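Local coordinates for protein arginine phosphatase Ywle (Geobacillus stearothermophilus, PDB 4PIC) that removes phosphate from phosphoarginine residues in proteins, probably counteracting the arginine kinase McsB, and belongs to the low molecular weight phosphotyrosine phosphatase family, at residues L104-A116 against A129-K143. Numbering follows the deposited sequence.
Sequences LKQFVSGTDGDIA and ARDELETLIDRLAEK
Phe107 and Lys143 meet because both side chains leave with CG anti to the backbone N (chi1 -175° and -179°). The lysine runs out extended, which lays Lys143 CE over one face of the ring, 3.5 Å from Phe107 CZ. The bend at its last torsion carries NZ on over the same face, where the ammonium group makes a cation-pi contact. Lys143 NZ also gives a hydrogen bond to a water, which is weakly bonded in turn to Phe107 O. Leu140 CD1 fills in at the ring edge, in its plane.

Leu104 is a knob in a hole formed by Leu133, Leu136, Ile137 and Leu140; its CD2 lies 3.6 Å from Leu133 CD2. Leu136 splits its methyls: CD2 meets Val108 CG2 at 3.6 Å, and CD1 meets Ile115 CD1. Val108 CG1 rests on Leu140 CB.

Glu132 extends beyond CG to the loop. The syn lone pair of Glu132 OE1 takes an almost straight bond from Ala116 N, at 2.7 Å. With an alanine at Glu132, Ala116 N would probably lose this acceptor, and the loop around Ala116 would be less firmly held to the helix. The tie lies just before the probable proton donor Asp117, and Ile115 O accepts from Arg15, a probable active-site residue.

Helix 104-109 and the 129-143 part of the long helix 123-150 run at 45°, with a closest axis approach of 9.3 Å. The first follows strand 101-103 at the edge of the parallel sheet. Leu80 of strand 78-81 touches Leu104, Phe107 and Leu140, while Met18 and Leu22 of helix 15-25 pack on Leu133.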
loop_
_atom_site.group_PDB
_atom_site.type_symbol
_atom_site.label_atom_id
_atom_site.label_comp_id
_atom_site.label_asym_id
_atom_site.label_seq_id
_atom_site.Cartn_x
_atom_site.Cartn_y
_atom_site.Cartn_z
ATOM N N LEU A 104 5.625 15.259 -5.217
ATOM C CA LEU A 104 5.415 16.697 -5.181
ATOM C C LEU A 104 6.739 17.451 -5.364
ATOM O O LEU A 104 6.811 18.409 -6.129
ATOM C CB LEU A 104 4.735 17.083 -3.868
ATOM C CG LEU A 104 4.624 18.558 -3.538
ATOM C CD1 LEU A 104 3.839 19.326 -4.600
ATOM C CD2 LEU A 104 3.972 18.707 -2.159
ATOM N N LYS A 105 7.782 16.981 -4.692
ATOM C CA LYS A 105 9.100 17.601 -4.766
ATOM C C LYS A 105 9.675 17.594 -6.178
ATOM O O LYS A 105 10.167 18.618 -6.659
ATOM C CB LYS A 105 10.060 16.906 -3.800
ATOM C CG LYS A 105 11.479 17.457 -3.822
ATOM C CD LYS A 105 11.516 18.873 -3.263
ATOM C CE LYS A 105 12.948 19.344 -3.028
ATOM N NZ LYS A 105 13.006 20.685 -2.366
ATOM N N GLN A 106 9.615 16.445 -6.848
ATOM C CA GLN A 106 10.172 16.355 -8.196
ATOM C C GLN A 106 9.403 17.248 -9.163
ATOM O O GLN A 106 9.996 17.886 -10.034
ATOM C CB GLN A 106 10.226 14.900 -8.691
ATOM C CG GLN A 106 8.948 14.380 -9.333
ATOM C CD GLN A 106 9.117 13.000 -9.963
ATOM O OE1 GLN A 106 8.750 11.983 -9.371
ATOM N NE2 GLN A 106 9.672 12.966 -11.174
ATOM N N PHE A 107 8.088 17.337 -8.983
ATOM C CA PHE A 107 7.265 18.102 -9.909
ATOM C C PHE A 107 7.520 19.607 -9.859
ATOM O O PHE A 107 7.452 20.297 -10.889
ATOM C CB PHE A 107 5.783 17.825 -9.670
ATOM C CG PHE A 107 4.894 18.500 -10.662
ATOM C CD1 PHE A 107 4.866 18.078 -11.982
ATOM C CD2 PHE A 107 4.092 19.563 -10.284
ATOM C CE1 PHE A 107 4.052 18.699 -12.904
ATOM C CE2 PHE A 107 3.275 20.194 -11.205
ATOM C CZ PHE A 107 3.256 19.763 -12.521
ATOM N N VAL A 108 7.808 20.131 -8.671
ATOM C CA VAL A 108 8.015 21.569 -8.556
ATOM C C VAL A 108 9.488 21.986 -8.497
ATOM O O VAL A 108 9.793 23.160 -8.668
ATOM C CB VAL A 108 7.259 22.165 -7.352
ATOM C CG1 VAL A 108 5.760 21.934 -7.487
ATOM C CG2 VAL A 108 7.766 21.550 -6.075
ATOM N N SER A 109 10.399 21.045 -8.264
ATOM C CA SER A 109 11.804 21.411 -8.034
ATOM C C SER A 109 12.812 20.753 -8.975
ATOM O O SER A 109 13.947 21.217 -9.087
ATOM C CB SER A 109 12.212 21.100 -6.589
ATOM O OG SER A 109 12.525 19.720 -6.433
ATOM N N GLY A 110 12.428 19.658 -9.619
ATOM C CA GLY A 110 13.348 18.958 -10.503
ATOM C C GLY A 110 14.358 18.054 -9.808
ATOM O O GLY A 110 15.093 17.311 -10.466
ATOM N N THR A 111 14.427 18.128 -8.482
ATOM C CA THR A 111 15.174 17.131 -7.727
ATOM C C THR A 111 14.178 16.313 -6.924
ATOM O O THR A 111 13.002 16.673 -6.824
ATOM C CB THR A 111 16.254 17.749 -6.802
ATOM O OG1 THR A 111 17.021 16.699 -6.184
ATOM C CG2 THR A 111 15.616 18.619 -5.725
ATOM N N ASP A 112 14.624 15.205 -6.356
ATOM C CA ASP A 112 13.685 14.384 -5.615
ATOM C C ASP A 112 13.852 14.503 -4.108
ATOM O O ASP A 112 14.893 14.937 -3.605
ATOM C CB ASP A 112 13.715 12.929 -6.086
ATOM C CG ASP A 112 12.336 12.420 -6.464
ATOM O OD1 ASP A 112 12.185 11.867 -7.573
ATOM O OD2 ASP A 112 11.398 12.580 -5.642
ATOM N N GLY A 113 12.793 14.145 -3.395
ATOM C CA GLY A 113 12.778 14.221 -1.952
ATOM C C GLY A 113 11.427 13.751 -1.466
ATOM O O GLY A 113 10.443 13.803 -2.215
ATOM N N ASP A 114 11.394 13.274 -0.228
ATOM C CA ASP A 114 10.153 12.855 0.405
ATOM C C ASP A 114 9.737 13.887 1.427
ATOM O O ASP A 114 10.583 14.491 2.090
ATOM C CB ASP A 114 10.336 11.512 1.116
ATOM C CG ASP A 114 10.643 10.378 0.165
ATOM O OD1 ASP A 114 10.439 10.559 -1.046
ATOM O OD2 ASP A 114 11.077 9.308 0.641
ATOM N N ILE A 115 8.430 14.071 1.572
ATOM C CA ILE A 115 7.911 14.922 2.634
ATOM C C ILE A 115 8.164 14.214 3.967
ATOM O O ILE A 115 7.982 12.994 4.068
ATOM C CB ILE A 115 6.406 15.196 2.446
ATOM C CG1 ILE A 115 6.160 15.920 1.120
ATOM C CG2 ILE A 115 5.840 15.976 3.636
ATOM C CD1 ILE A 115 6.877 17.251 1.007
ATOM N N ALA A 116 8.619 14.959 4.973
ATOM C CA ALA A 116 8.893 14.384 6.294
ATOM C C ALA A 116 7.734 13.527 6.803
ATOM O O ALA A 116 6.578 13.942 6.742
ATOM C CB ALA A 116 9.209 15.485 7.297
ATOM N N ALA A 129 6.737 18.823 8.474
ATOM C CA ALA A 129 6.115 18.367 7.231
ATOM C C ALA A 129 5.259 19.476 6.621
ATOM O O ALA A 129 5.320 19.733 5.417
ATOM C CB ALA A 129 5.273 17.126 7.479
ATOM N N ARG A 130 4.464 20.140 7.456
ATOM C CA ARG A 130 3.644 21.246 6.987
ATOM C C ARG A 130 4.500 22.333 6.341
ATOM O O ARG A 130 4.138 22.883 5.306
ATOM C CB ARG A 130 2.821 21.847 8.128
ATOM C CG ARG A 130 1.852 22.926 7.649
ATOM C CD ARG A 130 1.495 23.870 8.784
ATOM N NE ARG A 130 2.670 24.634 9.191
ATOM C CZ ARG A 130 2.843 25.179 10.392
ATOM N NH1 ARG A 130 1.913 25.058 11.336
ATOM N NH2 ARG A 130 3.958 25.845 10.651
ATOM N N ASP A 131 5.634 22.654 6.957
ATOM C CA ASP A 131 6.486 23.727 6.470
ATOM C C ASP A 131 7.093 23.358 5.123
ATOM O O ASP A 131 7.166 24.194 4.224
ATOM C CB ASP A 131 7.580 24.044 7.490
ATOM C CG ASP A 131 7.042 24.734 8.733
ATOM O OD1 ASP A 131 5.952 25.341 8.656
ATOM O OD2 ASP A 131 7.720 24.677 9.782
ATOM N N GLU A 132 7.506 22.104 4.985
ATOM C CA GLU A 132 8.016 21.609 3.706
ATOM C C GLU A 132 6.930 21.733 2.652
ATOM O O GLU A 132 7.172 22.215 1.543
ATOM C CB GLU A 132 8.453 20.144 3.801
ATOM C CG GLU A 132 9.736 19.884 4.599
ATOM C CD GLU A 132 10.004 18.403 4.799
ATOM O OE1 GLU A 132 9.128 17.585 4.443
ATOM O OE2 GLU A 132 11.085 18.051 5.326
ATOM N N LEU A 133 5.727 21.296 3.008
ATOM C CA LEU A 133 4.598 21.338 2.087
ATOM C C LEU A 133 4.217 22.760 1.714
ATOM O O LEU A 133 3.890 23.028 0.564
ATOM C CB LEU A 133 3.391 20.629 2.692
ATOM C CG LEU A 133 3.478 19.116 2.760
ATOM C CD1 LEU A 133 2.352 18.573 3.634
ATOM C CD2 LEU A 133 3.403 18.550 1.350
ATOM N N GLU A 134 4.256 23.679 2.669
ATOM C CA GLU A 134 3.897 25.059 2.366
ATOM C C GLU A 134 4.827 25.623 1.290
ATOM O O GLU A 134 4.380 26.254 0.321
ATOM C CB GLU A 134 3.917 25.949 3.615
ATOM C CG GLU A 134 3.621 27.404 3.301
ATOM C CD GLU A 134 2.926 28.148 4.426
ATOM O OE1 GLU A 134 3.255 27.916 5.611
ATOM O OE2 GLU A 134 2.047 28.980 4.113
ATOM N N THR A 135 6.124 25.374 1.456
ATOM C CA THR A 135 7.113 25.857 0.504
ATOM C C THR A 135 6.865 25.274 -0.874
ATOM O O THR A 135 6.839 26.001 -1.875
ATOM C CB THR A 135 8.529 25.495 0.972
ATOM O OG1 THR A 135 8.772 26.125 2.237
ATOM C CG2 THR A 135 9.562 25.966 -0.051
ATOM N N LEU A 136 6.654 23.963 -0.923
ATOM C CA LEU A 136 6.450 23.300 -2.204
ATOM C C LEU A 136 5.124 23.679 -2.859
ATOM O O LEU A 136 5.034 23.780 -4.089
ATOM C CB LEU A 136 6.564 21.785 -2.049
ATOM C CG LEU A 136 7.960 21.305 -1.632
ATOM C CD1 LEU A 136 7.954 19.827 -1.313
ATOM C CD2 LEU A 136 8.991 21.595 -2.712
ATOM N N ILE A 137 4.097 23.907 -2.050
ATOM C CA ILE A 137 2.789 24.242 -2.588
ATOM C C ILE A 137 2.746 25.687 -3.081
ATOM O O ILE A 137 2.058 26.002 -4.063
ATOM C CB ILE A 137 1.691 23.879 -1.590
ATOM C CG1 ILE A 137 1.594 22.348 -1.548
ATOM C CG2 ILE A 137 0.356 24.486 -1.971
ATOM C CD1 ILE A 137 0.707 21.842 -0.488
ATOM N N ASP A 138 3.522 26.562 -2.441
ATOM C CA ASP A 138 3.700 27.911 -2.962
ATOM C C ASP A 138 4.342 27.833 -4.346
ATOM O O ASP A 138 3.905 28.512 -5.281
ATOM C CB ASP A 138 4.558 28.765 -2.019
ATOM C CG ASP A 138 3.810 29.205 -0.776
ATOM O OD1 ASP A 138 2.571 29.066 -0.730
ATOM O OD2 ASP A 138 4.468 29.712 0.160
ATOM N N ARG A 139 5.368 26.996 -4.492
ATOM C CA ARG A 139 6.026 26.854 -5.793
ATOM C C ARG A 139 5.088 26.216 -6.803
ATOM O O ARG A 139 5.092 26.578 -7.979
ATOM C CB ARG A 139 7.298 26.008 -5.700
ATOM C CG ARG A 139 8.220 26.351 -4.550
ATOM C CD ARG A 139 9.364 27.271 -4.908
ATOM N NE ARG A 139 10.280 27.379 -3.771
ATOM C CZ ARG A 139 10.951 28.477 -3.442
ATOM N NH1 ARG A 139 10.821 29.578 -4.168
ATOM N NH2 ARG A 139 11.755 28.472 -2.386
ATOM N N LEU A 140 4.288 25.258 -6.352
ATOM C CA LEU A 140 3.294 24.640 -7.218
ATOM C C LEU A 140 2.293 25.665 -7.737
ATOM O O LEU A 140 1.994 25.695 -8.939
ATOM C CB LEU A 140 2.558 23.543 -6.452
ATOM C CG LEU A 140 1.420 22.865 -7.206
ATOM C CD1 LEU A 140 1.996 22.125 -8.383
ATOM C CD2 LEU A 140 0.708 21.894 -6.282
ATOM N N ALA A 141 1.792 26.514 -6.840
ATOM C CA ALA A 141 0.854 27.564 -7.231
ATOM C C ALA A 141 1.462 28.462 -8.301
ATOM O O ALA A 141 0.829 28.762 -9.319
ATOM C CB ALA A 141 0.440 28.385 -6.027
ATOM N N GLU A 142 2.698 28.882 -8.067
ATOM C CA GLU A 142 3.393 29.738 -9.021
ATOM C C GLU A 142 3.570 29.057 -10.367
ATOM O O GLU A 142 3.391 29.681 -11.418
ATOM C CB GLU A 142 4.748 30.167 -8.466
ATOM C CG GLU A 142 4.654 31.049 -7.238
ATOM C CD GLU A 142 6.014 31.475 -6.724
ATOM O OE1 GLU A 142 6.955 30.650 -6.770
ATOM O OE2 GLU A 142 6.138 32.635 -6.275
ATOM N N LYS A 143 3.917 27.777 -10.337
ATOM C CA LYS A 143 4.116 27.003 -11.559
ATOM C C LYS A 143 2.823 26.911 -12.366
ATOM O O LYS A 143 2.819 27.175 -13.571
ATOM C CB LYS A 143 4.652 25.609 -11.225
ATOM C CG LYS A 143 4.930 24.727 -12.439
ATOM C CD LYS A 143 5.370 23.330 -12.009
ATOM C CE LYS A 143 5.481 22.382 -13.194
ATOM N NZ LYS A 143 6.689 22.629 -14.023
HETATM O O HOH W 1 9.210 22.443 -12.803
#